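Local coordinates for protein guanine deaminase (Escherichia coli, PDB 6OHB) that catalyses the zinc-dependent hydrolytic deamination of guanine to xanthine and ammonia, a step of purine degradation, at residues T135-P146 / M161-M170; L354-L362 / L409-M417. All coordinates share one frame; numbering follows the deposited sequence.

Contact 1 (T135-P146 / M161-M170); sequences TTTALVFGTVHP and MRMIAGKVMM
Lys-167 lays its side chain against the end of 135-146, crossing Val-144 at a slant. Its ammonium group meets the carbonyl of Val-144 in the carbonyl plane, on a lone pair, with NZ 2.7 Å from Val-144 O. The chain bends at chi3 (118°) and chi4 (63°), which curls NZ back so that it also donates to Val-168 O at 2.8 Å. A salt bridge to Asp-180 gives this buried charge a third partner. Val-144 itself presents two branches: CG1 lies beside the ammonium group, while CG2 meets Met-170 SD at 3.5 Å, the two side chains crossing at about a right angle. Val-168 likewise stands across Phe-141, its CG2 3.8 Å from the ring's CD2.

Upstream, the backbones run side by side, with 10° between their directions. Ile-164 N donates to Ala-138 O at 2.9 Å and Val-140 N to Ile-164 O at 2.7 Å, so Ile-164 uses both its N-H and its carbonyl on the same strand, straddling Leu-139, the pattern of a parallel sheet. Strands 135-141 and 164-169, with helix 146-158 between them, form a beta-alpha-beta unit of the amidohydrolase TIM barrel.

Leu-139 CD1 rests on Ile-164 CG2 (3.7 Å), on the same face as Phe-141, whose ring meets those of the zinc ligands His-82, His-84 and His-237. On the other face, Val-140 and Ala-165 reach Leu-152 and Phe-153 of helix 146-158. Where the backbones diverge near Thr-136, a water donates to Thr-136 O and accepts from Arg-162 N at 2.8 Å.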
loop_
_atom_site.group_PDB
_atom_site.type_symbol
_atom_site.label_atom_id
_atom_site.label_comp_id
_atom_site.label_asym_id
_atom_site.label_seq_id
_atom_site.Cartn_x
_atom_site.Cartn_y
_atom_site.Cartn_z
ATOM N N THR A 135 11.288 -5.190 12.341
ATOM C CA THR A 135 10.545 -5.943 13.343
ATOM C C THR A 135 11.530 -6.714 14.214
ATOM O O THR A 135 12.242 -7.595 13.723
ATOM C CB THR A 135 9.567 -6.900 12.660
ATOM O OG1 THR A 135 8.576 -6.146 11.955
ATOM C CG2 THR A 135 8.892 -7.804 13.676
ATOM N N THR A 136 11.575 -6.399 15.510
ATOM C CA THR A 136 12.509 -7.095 16.383
ATOM C C THR A 136 11.820 -8.055 17.332
ATOM O O THR A 136 12.487 -8.929 17.894
ATOM C CB THR A 136 13.346 -6.102 17.208
ATOM O OG1 THR A 136 12.485 -5.244 17.966
ATOM C CG2 THR A 136 14.237 -5.254 16.308
ATOM N N THR A 137 10.506 -7.939 17.488
ATOM C CA THR A 137 9.733 -8.853 18.309
ATOM C C THR A 137 8.457 -9.195 17.567
ATOM O O THR A 137 7.769 -8.299 17.066
ATOM C CB THR A 137 9.414 -8.232 19.668
ATOM O OG1 THR A 137 10.573 -8.316 20.505
ATOM C CG2 THR A 137 8.235 -8.939 20.330
ATOM N N ALA A 138 8.146 -10.485 17.494
ATOM C CA ALA A 138 6.949 -10.934 16.810
ATOM C C ALA A 138 6.285 -12.043 17.609
ATOM O O ALA A 138 6.948 -12.834 18.282
ATOM C CB ALA A 138 7.256 -11.424 15.386
ATOM N N LEU A 139 4.960 -12.078 17.530
ATOM C CA LEU A 139 4.163 -13.201 18.003
ATOM C C LEU A 139 3.806 -14.008 16.759
ATOM O O LEU A 139 3.088 -13.518 15.881
ATOM C CB LEU A 139 2.929 -12.707 18.753
ATOM C CG LEU A 139 1.810 -13.708 19.033
ATOM C CD1 LEU A 139 2.324 -14.896 19.837
ATOM C CD2 LEU A 139 0.658 -13.015 19.750
ATOM N N VAL A 140 4.336 -15.224 16.666
ATOM C CA VAL A 140 4.468 -15.935 15.402
ATOM C C VAL A 140 3.652 -17.219 15.459
ATOM O O VAL A 140 3.849 -18.046 16.356
ATOM C CB VAL A 140 5.939 -16.260 15.085
ATOM C CG1 VAL A 140 6.039 -16.959 13.737
ATOM C CG2 VAL A 140 6.795 -15.002 15.114
ATOM N N PHE A 141 2.753 -17.391 14.494
ATOM C CA PHE A 141 2.139 -18.694 14.282
ATOM C C PHE A 141 3.170 -19.646 13.694
ATOM O O PHE A 141 3.848 -19.320 12.715
ATOM C CB PHE A 141 0.937 -18.583 13.349
ATOM C CG PHE A 141 -0.388 -18.738 14.041
ATOM C CD1 PHE A 141 -0.806 -17.801 14.968
ATOM C CD2 PHE A 141 -1.213 -19.815 13.759
ATOM C CE1 PHE A 141 -2.022 -17.928 15.603
ATOM C CE2 PHE A 141 -2.432 -19.952 14.387
ATOM C CZ PHE A 141 -2.842 -19.007 15.310
ATOM N N GLY A 142 3.300 -20.817 14.302
ATOM C CA GLY A 142 4.170 -21.843 13.768
ATOM C C GLY A 142 3.500 -22.812 12.813
ATOM O O GLY A 142 2.618 -22.449 12.029
ATOM N N THR A 143 3.930 -24.066 12.888
ATOM C CA THR A 143 3.353 -25.170 12.146
ATOM C C THR A 143 2.509 -26.030 13.077
ATOM O O THR A 143 2.421 -25.794 14.284
ATOM C CB THR A 143 4.471 -26.024 11.546
ATOM O OG1 THR A 143 5.560 -26.091 12.485
ATOM C CG2 THR A 143 4.972 -25.427 10.252
ATOM N N VAL A 144 1.869 -27.044 12.499
ATOM C CA VAL A 144 1.353 -28.112 13.343
ATOM C C VAL A 144 2.481 -29.074 13.694
ATOM O O VAL A 144 2.459 -29.700 14.757
ATOM C CB VAL A 144 0.184 -28.832 12.655
ATOM C CG1 VAL A 144 -0.658 -29.562 13.681
ATOM C CG2 VAL A 144 -0.655 -27.843 11.876
ATOM N N HIS A 145 3.498 -29.165 12.833
ATOM C CA HIS A 145 4.651 -30.038 13.036
ATOM C C HIS A 145 5.623 -29.403 14.024
ATOM O O HIS A 145 5.991 -28.237 13.854
ATOM C CB HIS A 145 5.369 -30.298 11.719
ATOM C CG HIS A 145 4.471 -30.278 10.524
ATOM N ND1 HIS A 145 3.688 -31.353 10.161
ATOM C CD2 HIS A 145 4.227 -29.308 9.609
ATOM C CE1 HIS A 145 3.007 -31.049 9.070
ATOM N NE2 HIS A 145 3.315 -29.814 8.716
ATOM N N PRO A 146 6.064 -30.130 15.055
ATOM C CA PRO A 146 6.994 -29.533 16.031
ATOM C C PRO A 146 8.373 -29.234 15.464
ATOM O O PRO A 146 9.060 -28.346 15.989
ATOM C CB PRO A 146 7.075 -30.595 17.141
ATOM C CG PRO A 146 5.995 -31.614 16.817
ATOM C CD PRO A 146 5.784 -31.544 15.346
ATOM N N MET A 161 17.046 -13.163 19.694
ATOM C CA MET A 161 15.846 -12.383 19.440
ATOM C C MET A 161 14.789 -12.697 20.493
ATOM O O MET A 161 14.699 -13.824 20.991
ATOM C CB MET A 161 15.315 -12.712 18.042
ATOM C CG MET A 161 14.099 -11.934 17.589
ATOM S SD MET A 161 13.638 -12.423 15.904
ATOM C CE MET A 161 13.746 -10.860 15.043
ATOM N N ARG A 162 14.000 -11.685 20.860
ATOM C CA ARG A 162 12.818 -11.906 21.691
ATOM C C ARG A 162 11.629 -12.169 20.776
ATOM O O ARG A 162 11.143 -11.260 20.096
ATOM C CB ARG A 162 12.535 -10.727 22.619
ATOM C CG ARG A 162 11.398 -11.027 23.597
ATOM C CD ARG A 162 11.326 -10.032 24.749
ATOM N NE ARG A 162 12.442 -10.159 25.691
ATOM C CZ ARG A 162 12.473 -11.004 26.721
ATOM N NH1 ARG A 162 11.451 -11.817 26.956
ATOM N NH2 ARG A 162 13.531 -11.034 27.524
ATOM N N MET A 163 11.154 -13.411 20.773
ATOM C CA MET A 163 10.082 -13.841 19.895
ATOM C C MET A 163 9.149 -14.771 20.659
ATOM O O MET A 163 9.602 -15.635 21.414
ATOM C CB MET A 163 10.642 -14.561 18.657
ATOM C CG MET A 163 9.625 -15.407 17.906
ATOM S SD MET A 163 10.347 -16.305 16.525
ATOM C CE MET A 163 10.867 -14.949 15.473
ATOM N N ILE A 164 7.851 -14.601 20.442
ATOM C CA ILE A 164 6.843 -15.517 20.956
ATOM C C ILE A 164 6.346 -16.361 19.791
ATOM O O ILE A 164 5.932 -15.825 18.755
ATOM C CB ILE A 164 5.682 -14.757 21.618
ATOM C CG1 ILE A 164 6.208 -13.593 22.455
ATOM C CG2 ILE A 164 4.834 -15.709 22.460
ATOM C CD1 ILE A 164 5.112 -12.747 23.070
ATOM N N ALA A 165 6.393 -17.680 19.956
ATOM C CA ALA A 165 5.964 -18.598 18.914
ATOM C C ALA A 165 5.412 -19.855 19.571
ATOM O O ALA A 165 5.563 -20.073 20.777
ATOM C CB ALA A 165 7.115 -18.926 17.959
ATOM N N GLY A 166 4.764 -20.684 18.764
ATOM C CA GLY A 166 4.202 -21.920 19.266
ATOM C C GLY A 166 3.721 -22.794 18.132
ATOM O O GLY A 166 3.534 -22.335 17.000
ATOM N N LYS A 167 3.528 -24.069 18.456
ATOM C CA LYS A 167 3.023 -25.042 17.498
ATOM C C LYS A 167 1.520 -24.885 17.310
ATOM O O LYS A 167 0.776 -24.689 18.274
ATOM C CB LYS A 167 3.349 -26.457 17.969
ATOM C CG LYS A 167 2.776 -27.561 17.110
ATOM C CD LYS A 167 2.742 -28.873 17.875
ATOM C CE LYS A 167 1.318 -29.379 18.041
ATOM N NZ LYS A 167 0.685 -29.689 16.735
ATOM N N VAL A 168 1.074 -24.982 16.057
ATOM C CA VAL A 168 -0.350 -24.900 15.759
ATOM C C VAL A 168 -1.043 -26.161 16.258
ATOM O O VAL A 168 -0.568 -27.281 16.032
ATOM C CB VAL A 168 -0.578 -24.708 14.252
ATOM C CG1 VAL A 168 -2.067 -24.719 13.938
ATOM C CG2 VAL A 168 0.058 -23.418 13.772
ATOM N N MET A 169 -2.147 -25.980 16.980
ATOM C CA MET A 169 -2.990 -27.082 17.423
ATOM C C MET A 169 -4.236 -27.120 16.545
ATOM O O MET A 169 -5.027 -26.170 16.549
ATOM C CB MET A 169 -3.359 -26.911 18.898
ATOM C CG MET A 169 -2.154 -26.771 19.824
ATOM S SD MET A 169 -2.587 -26.406 21.542
ATOM C CE MET A 169 -4.042 -27.420 21.756
ATOM N N MET A 170 -4.409 -28.212 15.800
ATOM C CA MET A 170 -5.579 -28.379 14.935
ATOM C C MET A 170 -5.780 -29.861 14.646
ATOM O O MET A 170 -4.909 -30.497 14.042
ATOM C CB MET A 170 -5.418 -27.581 13.638
ATOM C CG MET A 170 -4.053 -27.708 12.981
ATOM S SD MET A 170 -3.922 -26.788 11.433
ATOM C CE MET A 170 -5.509 -27.151 10.698
HETATM O O HOH W 1 14.328 -9.013 19.932
#

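Contact 2 (L354-L362 / L409-M417); sequences LSAYEAFYL and LVDKLFVMM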
loop_
_atom_site.group_PDB
_atom_site.type_symbol
_atom_site.label_atom_id
_atom_site.label_comp_id
_atom_site.label_asym_id
_atom_site.label_seq_id
_atom_site.Cartn_x
_atom_site.Cartn_y
_atom_site.Cartn_z
ATOM N N LEU A 354 -6.512 8.276 12.393
ATOM C CA LEU A 354 -5.377 7.656 13.067
ATOM C C LEU A 354 -4.216 8.646 13.065
ATOM O O LEU A 354 -3.644 8.953 12.012
ATOM C CB LEU A 354 -4.993 6.349 12.383
ATOM C CG LEU A 354 -3.813 5.594 12.989
ATOM C CD1 LEU A 354 -4.204 5.005 14.337
ATOM C CD2 LEU A 354 -3.314 4.509 12.043
ATOM N N SER A 355 -3.874 9.140 14.248
ATOM C CA SER A 355 -2.789 10.095 14.403
ATOM C C SER A 355 -1.427 9.448 14.164
ATOM O O SER A 355 -1.234 8.245 14.371
ATOM C CB SER A 355 -2.841 10.694 15.813
ATOM O OG SER A 355 -1.551 11.025 16.298
ATOM N N ALA A 356 -0.461 10.280 13.757
ATOM C CA ALA A 356 0.904 9.792 13.594
ATOM C C ALA A 356 1.458 9.305 14.924
ATOM O O ALA A 356 2.149 8.279 14.986
ATOM C CB ALA A 356 1.790 10.895 13.010
ATOM N N TYR A 357 1.149 10.026 16.003
ATOM C CA TYR A 357 1.549 9.586 17.334
ATOM C C TYR A 357 0.911 8.248 17.687
ATOM O O TYR A 357 1.580 7.358 18.223
ATOM C CB TYR A 357 1.191 10.657 18.364
ATOM C CG TYR A 357 2.044 11.902 18.244
ATOM C CD1 TYR A 357 3.186 11.907 17.451
ATOM C CD2 TYR A 357 1.705 13.070 18.909
ATOM C CE1 TYR A 357 3.968 13.037 17.331
ATOM C CE2 TYR A 357 2.484 14.209 18.792
ATOM C CZ TYR A 357 3.617 14.184 18.006
ATOM O OH TYR A 357 4.396 15.312 17.880
ATOM N N GLU A 358 -0.381 8.085 17.390
ATOM C CA GLU A 358 -1.054 6.823 17.698
ATOM C C GLU A 358 -0.471 5.666 16.893
ATOM O O GLU A 358 -0.285 4.564 17.425
ATOM C CB GLU A 358 -2.556 6.947 17.443
ATOM C CG GLU A 358 -3.369 5.783 17.987
ATOM C CD GLU A 358 -4.853 5.918 17.694
ATOM O OE1 GLU A 358 -5.279 6.998 17.231
ATOM O OE2 GLU A 358 -5.595 4.946 17.939
ATOM N N ALA A 359 -0.191 5.892 15.607
ATOM C CA ALA A 359 0.392 4.845 14.775
ATOM C C ALA A 359 1.771 4.445 15.282
ATOM O O ALA A 359 2.078 3.251 15.427
ATOM C CB ALA A 359 0.464 5.320 13.321
ATOM N N PHE A 360 2.618 5.436 15.567
ATOM C CA PHE A 360 3.941 5.140 16.107
ATOM C C PHE A 360 3.832 4.400 17.438
ATOM O O PHE A 360 4.582 3.452 17.697
ATOM C CB PHE A 360 4.738 6.437 16.258
ATOM C CG PHE A 360 6.106 6.252 16.855
ATOM C CD1 PHE A 360 7.165 5.822 16.073
ATOM C CD2 PHE A 360 6.338 6.531 18.194
ATOM C CE1 PHE A 360 8.432 5.656 16.618
ATOM C CE2 PHE A 360 7.600 6.368 18.746
ATOM C CZ PHE A 360 8.649 5.929 17.954
ATOM N N TYR A 361 2.880 4.801 18.281
ATOM C CA TYR A 361 2.693 4.143 19.567
ATOM C C TYR A 361 2.302 2.683 19.389
ATOM O O TYR A 361 2.895 1.788 20.005
ATOM C CB TYR A 361 1.633 4.895 20.370
ATOM C CG TYR A 361 1.294 4.272 21.697
ATOM C CD1 TYR A 361 2.136 4.423 22.796
ATOM C CD2 TYR A 361 0.122 3.545 21.860
ATOM C CE1 TYR A 361 1.822 3.858 24.018
ATOM C CE2 TYR A 361 -0.201 2.978 23.074
ATOM C CZ TYR A 361 0.652 3.136 24.153
ATOM O OH TYR A 361 0.330 2.571 25.366
ATOM N N LEU A 362 1.312 2.420 18.534
ATOM C CA LEU A 362 0.882 1.042 18.317
ATOM C C LEU A 362 1.994 0.205 17.704
ATOM O O LEU A 362 2.059 -1.006 17.942
ATOM C CB LEU A 362 -0.360 1.013 17.428
ATOM C CG LEU A 362 -1.643 1.562 18.055
ATOM C CD1 LEU A 362 -2.757 1.639 17.020
ATOM C CD2 LEU A 362 -2.063 0.708 19.233
ATOM N N LEU A 409 6.571 17.432 13.594
ATOM C CA LEU A 409 7.032 16.057 13.775
ATOM C C LEU A 409 5.971 15.052 13.349
ATOM O O LEU A 409 6.302 13.986 12.810
ATOM C CB LEU A 409 7.440 15.828 15.232
ATOM C CG LEU A 409 7.856 14.410 15.634
ATOM C CD1 LEU A 409 9.038 13.921 14.798
ATOM C CD2 LEU A 409 8.201 14.361 17.114
ATOM N N VAL A 410 4.692 15.360 13.595
ATOM C CA VAL A 410 3.627 14.458 13.162
ATOM C C VAL A 410 3.621 14.344 11.645
ATOM O O VAL A 410 3.350 13.272 11.090
ATOM C CB VAL A 410 2.255 14.915 13.702
ATOM C CG1 VAL A 410 2.331 15.211 15.175
ATOM C CG2 VAL A 410 1.716 16.125 12.942
ATOM N N ASP A 411 3.931 15.443 10.952
ATOM C CA ASP A 411 4.041 15.405 9.501
ATOM C C ASP A 411 5.161 14.471 9.057
ATOM O O ASP A 411 5.001 13.716 8.092
ATOM C CB ASP A 411 4.262 16.818 8.959
ATOM C CG ASP A 411 2.961 17.577 8.747
ATOM O OD1 ASP A 411 1.884 16.998 8.991
ATOM O OD2 ASP A 411 3.019 18.752 8.326
ATOM N N LYS A 412 6.306 14.512 9.746
ATOM C CA LYS A 412 7.420 13.639 9.382
ATOM C C LYS A 412 7.084 12.170 9.638
ATOM O O LYS A 412 7.383 11.300 8.806
ATOM C CB LYS A 412 8.681 14.076 10.129
ATOM C CG LYS A 412 9.107 15.509 9.789
ATOM C CD LYS A 412 10.318 15.967 10.590
ATOM C CE LYS A 412 10.692 17.418 10.271
ATOM N NZ LYS A 412 11.237 17.612 8.890
ATOM N N LEU A 413 6.440 11.878 10.773
ATOM C CA LEU A 413 5.993 10.511 11.033
ATOM C C LEU A 413 4.982 10.056 9.986
ATOM O O LEU A 413 5.000 8.896 9.553
ATOM C CB LEU A 413 5.389 10.410 12.432
ATOM C CG LEU A 413 6.338 10.444 13.633
ATOM C CD1 LEU A 413 5.546 10.362 14.928
ATOM C CD2 LEU A 413 7.345 9.305 13.548
ATOM N N PHE A 414 4.096 10.959 9.560
ATOM C CA PHE A 414 3.107 10.616 8.545
ATOM C C PHE A 414 3.775 10.322 7.206
ATOM O O PHE A 414 3.369 9.395 6.495
ATOM C CB PHE A 414 2.090 11.752 8.418
ATOM C CG PHE A 414 0.890 11.401 7.592
ATOM C CD1 PHE A 414 -0.118 10.609 8.118
ATOM C CD2 PHE A 414 0.764 11.868 6.290
ATOM C CE1 PHE A 414 -1.232 10.279 7.362
ATOM C CE2 PHE A 414 -0.345 11.543 5.524
ATOM C CZ PHE A 414 -1.347 10.748 6.061
ATOM N N VAL A 415 4.788 11.113 6.842
ATOM C CA VAL A 415 5.537 10.858 5.613
ATOM C C VAL A 415 6.155 9.470 5.664
ATOM O O VAL A 415 6.045 8.675 4.718
ATOM C CB VAL A 415 6.618 11.937 5.412
ATOM C CG1 VAL A 415 7.636 11.502 4.356
ATOM C CG2 VAL A 415 5.994 13.270 5.055
ATOM N N MET A 416 6.793 9.153 6.790
ATOM C CA MET A 416 7.386 7.831 6.965
ATOM C C MET A 416 6.332 6.730 6.855
ATOM O O MET A 416 6.584 5.670 6.268
ATOM C CB MET A 416 8.087 7.779 8.312
ATOM C CG MET A 416 9.105 6.688 8.476
ATOM S SD MET A 416 10.134 7.128 9.882
ATOM C CE MET A 416 8.944 6.931 11.209
ATOM N N MET A 417 5.139 6.972 7.403
ATOM C CA MET A 417 4.106 5.941 7.421
ATOM C C MET A 417 3.536 5.697 6.031
ATOM O O MET A 417 3.275 4.550 5.649
ATOM C CB MET A 417 2.990 6.349 8.377
ATOM C CG MET A 417 1.931 5.297 8.600
ATOM S SD MET A 417 0.525 5.986 9.494
ATOM C CE MET A 417 -0.212 6.986 8.203
#
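Val-410 sets its CG1 methyl over one face of the Tyr-357 ring, a CH-pi contact with CG1 3.7 Å from the ring centroid and 29° off the normal. The methyl is displaced toward the phenol end, where it comes within 3.3 Å of Tyr-357 CZ. Leu-413 takes the same ring differently: its CD1 lies in the ring plane, at the edge, 3.8 Å from Tyr-357 CD1. Tyr-357 has CG anti to its carbonyl carbon (chi1 -70°), which swings the ring across to these methyls. Beside it, Ala-356 presses its CB against Leu-413 CB at 3.7 Å and against the carbonyl of Val-410, with CB 3.4 Å from Val-410 O. One turn along, Ala-359 CB meets Met-417 SD at 3.9 Å.

The contact packs helix 356-363 on helix 409-419, both in the amidohydrolase family region and away from the zinc site; the axes of 356-362 and 409-417 approach to 9.3 Å and cross at 57°. Small alanines on 356-362 face larger residues of 409-417.

A shell further out, Ser-355 is the N-cap of the helix that carries Ala-356 and Tyr-357, its OG accepting weak bonds from the backbone N of Tyr-357 and of Glu-358. Leu-32 of strand 32-35 backs Tyr-357, Phe-360 and Leu-409, while Tyr-344 of helix 336-349 touches Met-417 and meets Phe-414 edge-to-face. Val-410 also packs against Tyr-94, and Phe-414 against Gly-92, of the second subunit.

From the N terminus, the chain first passes through strands 14-18 and 32-35, part of the surroundings of contact 2, before reaching contact 1. Contact 1 closes a short loop: 14 residues, mostly helix 146-158, separate its segments, and it joins successive barrel strands near the zinc. The chain then runs on through the rest of the barrel before contact 2 opens at 354. Its closure spans 46 residues, including strand 388-391, and pairs two late helices next to the N-terminal strands and the second subunit. The contacts are in series, neither nested nor crossed. The centres of contact 1 and contact 2 are 28 Å apart. They lie on opposite sides of the chain's centre and do not touch.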